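Local coordinates for predicted HD superfamily hydrolase (uncultured Thermotogales bacterium, PDB 2PQ7), which is predicted to be a metal-dependent hydrolase of the HD superfamily, binding a pair of iron(III) ions in a helical domain, with no substrate assigned, at residues Asp67-His72 with Ala81-Glu86; Leu91-Gly96 with Ser100-Val105; Asp132-Ile137 with Arg196-Asp201. All blocks are in the same frame, centred on the assembly; numbering follows the deposited sequence.

Interaction 1: residues Asp67-His72 with Ala81-Glu86. With FE (Fe (III) ion), chain C; FE (Fe (III) ion), chain B; PO4 (phosphate ion), chain E; PO4 (phosphate ion), chain F.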
# COMPACT_ATOMS: atom_id res chain seq x y z
N ASP A 67 16.73 -18.94 6.22
CA ASP A 67 16.70 -18.95 4.76
C ASP A 67 18.09 -18.74 4.13
O ASP A 67 18.16 -18.37 2.94
CB ASP A 67 15.74 -17.89 4.28
CG ASP A 67 14.27 -18.32 4.39
OD1 ASP A 67 13.90 -19.53 4.47
OD2 ASP A 67 13.40 -17.40 4.35
N ILE A 68 19.17 -19.02 4.88
CA ILE A 68 20.50 -18.75 4.37
C ILE A 68 20.84 -19.63 3.17
O ILE A 68 21.63 -19.22 2.32
CB ILE A 68 21.57 -18.80 5.46
CG1 ILE A 68 22.81 -17.97 5.03
CG2 ILE A 68 21.96 -20.24 5.85
CD1 ILE A 68 23.94 -17.96 6.02
N LYS A 69 20.13 -20.76 3.01
CA LYS A 69 20.35 -21.63 1.89
C LYS A 69 19.28 -21.46 0.82
O LYS A 69 19.19 -22.27 -0.13
CB LYS A 69 20.53 -23.07 2.34
CG LYS A 69 21.82 -23.34 3.04
CD LYS A 69 22.97 -23.43 2.05
CE LYS A 69 24.26 -23.66 2.82
NZ LYS A 69 25.39 -23.90 1.90
N ARG A 70 18.51 -20.39 0.90
CA ARG A 70 17.53 -20.11 -0.17
C ARG A 70 18.21 -19.86 -1.52
O ARG A 70 17.78 -20.38 -2.54
CB ARG A 70 16.61 -18.93 0.17
CG ARG A 70 15.29 -19.30 0.69
CD ARG A 70 14.41 -19.76 -0.43
NE ARG A 70 13.07 -20.08 0.04
CZ ARG A 70 12.13 -20.62 -0.71
NH1 ARG A 70 12.37 -20.92 -1.97
NH2 ARG A 70 10.94 -20.88 -0.18
N PRO A 71 19.24 -19.03 -1.53
CA PRO A 71 19.92 -18.85 -2.80
C PRO A 71 20.47 -20.17 -3.35
O PRO A 71 20.34 -20.45 -4.54
CB PRO A 71 21.06 -17.87 -2.43
CG PRO A 71 20.50 -17.09 -1.29
CD PRO A 71 19.74 -18.10 -0.49
N HIS A 72 20.99 -21.03 -2.46
CA HIS A 72 21.50 -22.30 -2.88
C HIS A 72 20.38 -23.19 -3.44
O HIS A 72 20.62 -23.88 -4.44
CB HIS A 72 22.23 -22.95 -1.71
CG HIS A 72 22.72 -24.33 -2.01
ND1 HIS A 72 23.90 -24.57 -2.68
CD2 HIS A 72 22.20 -25.54 -1.72
CE1 HIS A 72 24.08 -25.88 -2.79
NE2 HIS A 72 23.06 -26.49 -2.22
N ALA A 81 15.53 -25.72 3.89
CA ALA A 81 15.34 -25.99 5.31
C ALA A 81 16.34 -27.06 5.78
O ALA A 81 16.98 -26.94 6.84
CB ALA A 81 13.88 -26.42 5.56
N GLU A 82 16.52 -28.13 4.99
CA GLU A 82 17.48 -29.20 5.31
C GLU A 82 18.94 -28.71 5.25
O GLU A 82 19.79 -29.04 6.13
CB GLU A 82 17.36 -30.41 4.34
CG GLU A 82 16.05 -31.16 4.42
N SER A 83 19.11 -27.96 4.12
CA SER A 83 20.45 -27.43 3.90
C SER A 83 20.86 -26.39 4.93
O SER A 83 22.04 -26.34 5.33
CB SER A 83 20.53 -26.82 2.50
OG SER A 83 21.88 -26.60 2.16
N GLY A 84 19.92 -25.53 5.29
CA GLY A 84 20.11 -24.49 6.32
C GLY A 84 20.33 -25.09 7.69
O GLY A 84 21.16 -24.63 8.44
N ALA A 85 19.63 -26.14 8.03
CA ALA A 85 19.84 -26.82 9.31
C ALA A 85 21.20 -27.44 9.40
O ALA A 85 21.87 -27.33 10.42
CB ALA A 85 18.75 -27.88 9.47
N GLU A 86 21.66 -28.09 8.33
CA GLU A 86 23.00 -28.68 8.31
C GLU A 86 24.09 -27.58 8.42
O GLU A 86 25.06 -27.73 9.12
CB GLU A 86 23.15 -29.50 7.01
CG GLU A 86 24.54 -30.09 6.81
CD GLU A 86 24.70 -30.86 5.49
OE1 GLU A 86 23.80 -31.68 5.17
OE2 GLU A 86 25.76 -30.69 4.85
FE FE C . 11.59 -17.24 5.42
FE FE B . 12.20 -20.56 4.24
P PO4 E . 10.95 -18.19 2.28
O1 PO4 E . 9.75 -18.55 1.45
O2 PO4 E . 11.82 -17.25 1.43
O3 PO4 E . 11.73 -19.48 2.56
O4 PO4 E . 10.49 -17.36 3.48
P PO4 F . 9.15 -21.39 3.27
O1 PO4 F . 9.08 -21.57 1.76
O2 PO4 F . 8.72 -19.99 3.67
O3 PO4 F . 10.53 -21.70 3.80
O4 PO4 F . 8.18 -22.39 3.87
O HOH W 1 24.45 -26.67 1.15
O HOH W 2 11.16 -19.27 5.36

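Interaction 2: residues Leu91-Gly96 with Ser100-Val105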
# COMPACT_ATOMS: atom_id res chain seq x y z
N LEU A 91 28.27 -24.33 11.43
CA LEU A 91 28.76 -22.99 11.73
C LEU A 91 28.77 -22.70 13.23
O LEU A 91 29.76 -22.24 13.78
CB LEU A 91 27.88 -21.93 11.06
CG LEU A 91 28.16 -20.47 11.49
CD1 LEU A 91 29.50 -20.07 10.89
CD2 LEU A 91 27.09 -19.56 11.01
N LEU A 92 27.66 -22.92 13.91
CA LEU A 92 27.46 -22.49 15.26
C LEU A 92 28.44 -23.04 16.32
O LEU A 92 28.85 -22.28 17.22
CB LEU A 92 26.00 -22.64 15.70
CG LEU A 92 25.03 -21.71 14.93
CD1 LEU A 92 23.59 -21.98 15.36
CD2 LEU A 92 25.42 -20.18 15.06
N PRO A 93 28.83 -24.31 16.24
CA PRO A 93 29.86 -24.79 17.21
C PRO A 93 31.18 -24.02 17.13
O PRO A 93 31.85 -23.88 18.15
CB PRO A 93 30.06 -26.26 16.82
CG PRO A 93 28.72 -26.64 16.19
CD PRO A 93 28.31 -25.43 15.41
N THR A 94 31.52 -23.54 15.94
CA THR A 94 32.76 -22.76 15.76
C THR A 94 32.71 -21.40 16.41
O THR A 94 33.75 -20.72 16.53
CB THR A 94 33.15 -22.55 14.26
OG1 THR A 94 32.33 -21.55 13.67
CG2 THR A 94 33.10 -23.86 13.46
N MSE A 95 31.53 -20.95 16.81
CA MSE A 95 31.30 -19.69 17.49
C MSE A 95 31.06 -19.88 18.99
O MSE A 95 30.60 -18.96 19.68
CB MSE A 95 30.12 -18.97 16.79
CG MSE A 95 30.40 -18.54 15.34
SE MSE A 95 28.89 -17.78 14.53
CE MSE A 95 29.87 -16.80 13.18
N GLY A 96 31.35 -21.07 19.50
CA GLY A 96 31.23 -21.38 20.89
C GLY A 96 29.85 -21.75 21.42
O GLY A 96 29.67 -21.91 22.61
N SER A 100 23.37 -28.35 22.89
CA SER A 100 21.93 -28.24 22.99
C SER A 100 21.45 -26.99 22.27
O SER A 100 20.43 -27.05 21.59
CB SER A 100 21.47 -28.34 24.47
OG SER A 100 21.87 -29.62 25.02
N PHE A 101 22.17 -25.88 22.35
CA PHE A 101 21.77 -24.67 21.67
C PHE A 101 21.74 -24.91 20.18
O PHE A 101 20.78 -24.55 19.46
CB PHE A 101 22.78 -23.54 21.99
CG PHE A 101 22.44 -22.21 21.39
CD1 PHE A 101 22.70 -21.93 20.08
CD2 PHE A 101 21.93 -21.20 22.20
CE1 PHE A 101 22.41 -20.67 19.53
CE2 PHE A 101 21.66 -19.98 21.67
CZ PHE A 101 21.89 -19.71 20.37
N VAL A 102 22.87 -25.41 19.68
CA VAL A 102 22.99 -25.67 18.24
C VAL A 102 21.91 -26.66 17.74
O VAL A 102 21.32 -26.44 16.67
CB VAL A 102 24.41 -26.16 17.89
CG1 VAL A 102 24.51 -26.54 16.46
CG2 VAL A 102 25.49 -25.12 18.30
N ALA A 103 21.63 -27.71 18.50
CA ALA A 103 20.62 -28.69 18.06
C ALA A 103 19.26 -28.02 17.98
O ALA A 103 18.50 -28.29 17.06
CB ALA A 103 20.60 -29.85 18.99
N GLU A 104 18.94 -27.17 18.91
CA GLU A 104 17.62 -26.55 18.90
C GLU A 104 17.48 -25.60 17.71
O GLU A 104 16.44 -25.54 17.04
CB GLU A 104 17.28 -25.81 20.23
CG GLU A 104 15.91 -25.11 20.18
CD GLU A 104 15.33 -24.76 21.53
OE1 GLU A 104 15.80 -25.32 22.54
OE2 GLU A 104 14.36 -23.96 21.59
N VAL A 105 18.48 -24.76 17.51
CA VAL A 105 18.45 -23.84 16.38
C VAL A 105 18.37 -24.60 15.06
O VAL A 105 17.59 -24.22 14.15
CB VAL A 105 19.66 -22.86 16.37
CG1 VAL A 105 19.74 -22.05 15.08
CG2 VAL A 105 19.57 -21.94 17.56

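Interaction 3: residues Asp132-Ile137 with Arg196-Asp201. With FE (Fe (III) ion), chain C.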
# COMPACT_ATOMS: atom_id res chain seq x y z
N ASP A 132 8.33 -16.02 10.54
CA ASP A 132 8.46 -16.18 9.09
C ASP A 132 7.10 -15.91 8.45
O ASP A 132 6.98 -15.07 7.53
CB ASP A 132 8.90 -17.61 8.80
CG ASP A 132 9.28 -17.85 7.34
OD1 ASP A 132 9.95 -16.96 6.74
OD2 ASP A 132 8.92 -18.93 6.83
N ARG A 133 6.06 -16.55 8.99
CA ARG A 133 4.74 -16.44 8.35
C ARG A 133 4.14 -15.07 8.53
O ARG A 133 3.39 -14.61 7.65
CB ARG A 133 3.79 -17.54 8.82
CG ARG A 133 4.27 -18.91 8.46
CD ARG A 133 3.48 -20.04 9.06
NE ARG A 133 2.09 -19.97 8.59
CZ ARG A 133 1.04 -19.52 9.28
NH1 ARG A 133 1.10 -19.15 10.56
NH2 ARG A 133 -0.14 -19.50 8.67
N LEU A 134 4.50 -14.34 9.59
CA LEU A 134 3.96 -12.99 9.78
C LEU A 134 4.38 -12.07 8.62
O LEU A 134 3.73 -11.06 8.38
CB LEU A 134 4.48 -12.34 11.07
CG LEU A 134 3.75 -12.64 12.37
CD1 LEU A 134 4.55 -12.12 13.59
CD2 LEU A 134 2.32 -11.98 12.29
N ASP A 135 5.46 -12.41 7.94
CA ASP A 135 5.96 -11.55 6.85
C ASP A 135 5.06 -11.54 5.62
O ASP A 135 5.25 -10.70 4.75
CB ASP A 135 7.39 -11.93 6.47
CG ASP A 135 8.10 -10.80 5.72
OD1 ASP A 135 8.06 -9.65 6.21
OD2 ASP A 135 8.69 -11.10 4.67
N ALA A 136 4.10 -12.46 5.52
CA ALA A 136 3.15 -12.48 4.43
C ALA A 136 2.05 -11.40 4.56
O ALA A 136 1.28 -11.17 3.61
CB ALA A 136 2.52 -13.81 4.33
N ILE A 137 1.95 -10.76 5.71
CA ILE A 137 0.94 -9.74 5.94
C ILE A 137 1.45 -8.45 6.53
O ILE A 137 2.48 -8.39 7.18
CB ILE A 137 -0.21 -10.25 6.80
CG1 ILE A 137 0.28 -10.77 8.15
CG2 ILE A 137 -0.97 -11.34 6.06
CD1 ILE A 137 -0.81 -11.38 9.00
N ARG A 196 -0.09 -14.28 17.29
CA ARG A 196 -1.52 -14.21 16.97
C ARG A 196 -2.04 -12.79 17.06
O ARG A 196 -2.78 -12.35 16.16
CB ARG A 196 -2.35 -15.09 17.90
CG ARG A 196 -2.18 -16.54 17.68
CD ARG A 196 -3.34 -17.27 18.35
NE ARG A 196 -3.08 -18.68 18.49
CZ ARG A 196 -2.49 -19.25 19.53
NH1 ARG A 196 -2.07 -18.53 20.58
NH2 ARG A 196 -2.33 -20.57 19.54
N LYS A 197 -1.62 -12.05 18.07
CA LYS A 197 -2.02 -10.66 18.22
C LYS A 197 -1.44 -9.80 17.11
O LYS A 197 -2.11 -8.93 16.59
CB LYS A 197 -1.63 -10.10 19.57
CG LYS A 197 -2.46 -10.71 20.71
CD LYS A 197 -2.40 -9.88 21.99
CE LYS A 197 -1.01 -9.84 22.61
NZ LYS A 197 -0.59 -11.16 23.17
N MSE A 198 -0.17 -10.03 16.76
CA MSE A 198 0.47 -9.30 15.67
C MSE A 198 -0.20 -9.60 14.34
O MSE A 198 -0.35 -8.69 13.51
CB MSE A 198 1.96 -9.64 15.61
CG MSE A 198 2.75 -9.07 16.78
SE MSE A 198 4.56 -9.80 16.93
CE MSE A 198 5.58 -8.76 15.67
N ALA A 199 -0.59 -10.86 14.13
CA ALA A 199 -1.26 -11.29 12.93
C ALA A 199 -2.64 -10.64 12.84
O ALA A 199 -3.03 -10.14 11.78
CB ALA A 199 -1.40 -12.78 12.89
N GLU A 200 -3.37 -10.61 13.96
CA GLU A 200 -4.68 -9.97 13.99
C GLU A 200 -4.58 -8.49 13.64
O GLU A 200 -5.38 -7.96 12.86
CB GLU A 200 -5.30 -10.13 15.39
CG GLU A 200 -6.68 -9.52 15.53
N ASP A 201 -3.60 -7.82 14.21
CA ASP A 201 -3.37 -6.43 13.97
C ASP A 201 -3.01 -6.17 12.49
O ASP A 201 -3.60 -5.29 11.83
CB ASP A 201 -2.27 -6.00 14.90
CG ASP A 201 -1.87 -4.57 14.73
OD1 ASP A 201 -2.74 -3.65 14.85
OD2 ASP A 201 -0.67 -4.33 14.51
FE FE C . 11.59 -17.24 5.42
O HOH W 2 11.16 -19.27 5.36

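Interaction 1: residues Asp67-His72 with Ala81-Glu86
Lys69 lays the flank of its side chain against helix 80-91 at Gly84, where no side chain intervenes and CG comes 3.7 Å from Gly84 N. A bend at the second torsion (chi2 -77°) then turns the methylenes along Ser83. In the serine conformer given, one of two, CD lies 3.4 Å from Ser83 OG, and a water joins the two polar ends, 3.0 Å from Lys69 NZ and 2.8 Å from Ser83 OG. That water also sits over one face of the His72 ring, toward its rim.

Asp67 bridges the two irons, OD1 binding one at 2.0 Å and OD2 the other at 2.1 Å. Arg70 brings its guanidinium edge to phosphates probably taken from the crystallisation liquor: NE donates to O3 of the chain E phosphate at 2.9 Å (158°), and NH2 adds a more bent bond to the same oxygen, which is itself an iron ligand. NH2 also makes weak bonds to O1 of both phosphates. Replacing Arg70 by an alanine removes the guanidinium, and the iron-bound O3 would probably lose its two N-H donors and the phosphates a nearby positive charge.

Behind this shell, a type I turn from Asp67 to Arg70, closed by Arg70 N to Asp67 O, holds iron ligand and phosphate-binding arginine on one short bend. Lys69 N-caps helix 70-76, and Ile68 packs on helix 14-25. His37, His66 and Asp132 join Asp67 at one iron, the H...HD...D set that names the HD domain; His80 and His112 complete the protein ligands of the second, making the site dinuclear.

Interaction 2: residues Leu91-Gly96 with Ser100-Val105
The short connection between consecutive helices 80-91 and 99-111 of the all-helical HD domain packs back on the second of them, where Leu92 and Pro93 meet Val102 and Val105. Leu92 touches two residues that lie one turn apart on that helix. Its CB packs 3.6 Å from Val102 CG2, the tightest approach of the contact, and its CD1 reaches Val105 CG1 at 3.9 Å. With CG anti to the carbonyl carbon (chi1 -65°), the leucine branch extends past Val102 and crosses the Val105 side chain at about a right angle.

Pro93 closes the outer side: its ring carbon CD stands 4.0 Å from Val102 CG2 and nearly as close to CG1, so the valine fork faces the ring. Everything that meets here is apolar. Phe97, in the loop between the segments, touches both Leu92 and Val102, and Ile61 of helix 56-65 packs on Leu92. The metal site is distant: the side chain of Val105 is about 13 Å from a bound Fe (III) ion, the nearer of the two. Within the connection, Thr94 OG1 donates to Leu91 O over 2.7 Å, lying in the carbonyl plane with a C=O...donor angle of 149°.

Interaction 3: residues Asp132-Ile137 with Arg196-Asp201
Leu134 pushes its forked end into a shallow hollow on helix 193-217, between Met198 and Ala199. One prong, CD2, settles on the backbone, 3.6 Å from Ala199 N, and also meets the small methyl of that residue, Ala199 CB, at 3.9 Å. The other prong, CD1, lies against the selenomethionine at 198, 4.1 Å from SE in the conformer given, one of two; the two side chains cross at about a right angle. The Met198 chain bends at its third torsion (chi3 82°), bringing its CE as well as its SE beside the leucine methyl.

Ile137 supplies the second bump. Its CG1 is wedged between the backbone N and the carbonyl carbon (chi1 58°), and from there CD1 reaches across to Ala199, 3.8 Å from Ala199 O and 4.2 Å from Ala199 CB. The alanine methyl is thus touched by Leu134 and Ile137 together, and its smallness lets both come close to the helix backbone. Phe190 packs on Leu134 and Ala199 from a loop, while helix 35-52 meets Leu134 through Asn44 and Met198 through Glu47 and Ile48.

The polar residues of 132-137 turn elsewhere. Asp132 OD1 binds iron at 2.1 Å, and its OD2 accepts a 2.7 Å hydrogen bond from the water that bridges both irons. Asp135 pairs with Arg40 and accepts from His37 ND1, a second-shell bond that probably orients this iron ligand. On the other segment, Asp201 forms a salt bridge with Arg212 of the second subunit. Between the two segments there is no hydrogen bond or salt bridge, so Leu134 and Ile137 hold Met198 and Ala199 by apolar fit; farther along the same helix, Arg202 NH1 adds a hydrogen bond to Ile137 O.

Overall arrangement
Following the chain from the N terminus, the three contacts come in series, none nested in or crossing another. Interaction 1 closes a short loop, setting the start of helix 70-76 against helix 80-91. The latter helix then leads into interaction 2, which closes a still tighter loop and sets the turn onto helix 99-111. Interaction 3 spans a much longer interval, partly unmodelled, and ties the end of helix 123-133 to the long C-terminal helix 193-217. Interactions 2 and 3 lie on opposite sides of the chain's centre, about 28 Å apart between centres. Interactions 1 and 3 meet at one iron and its bridging water.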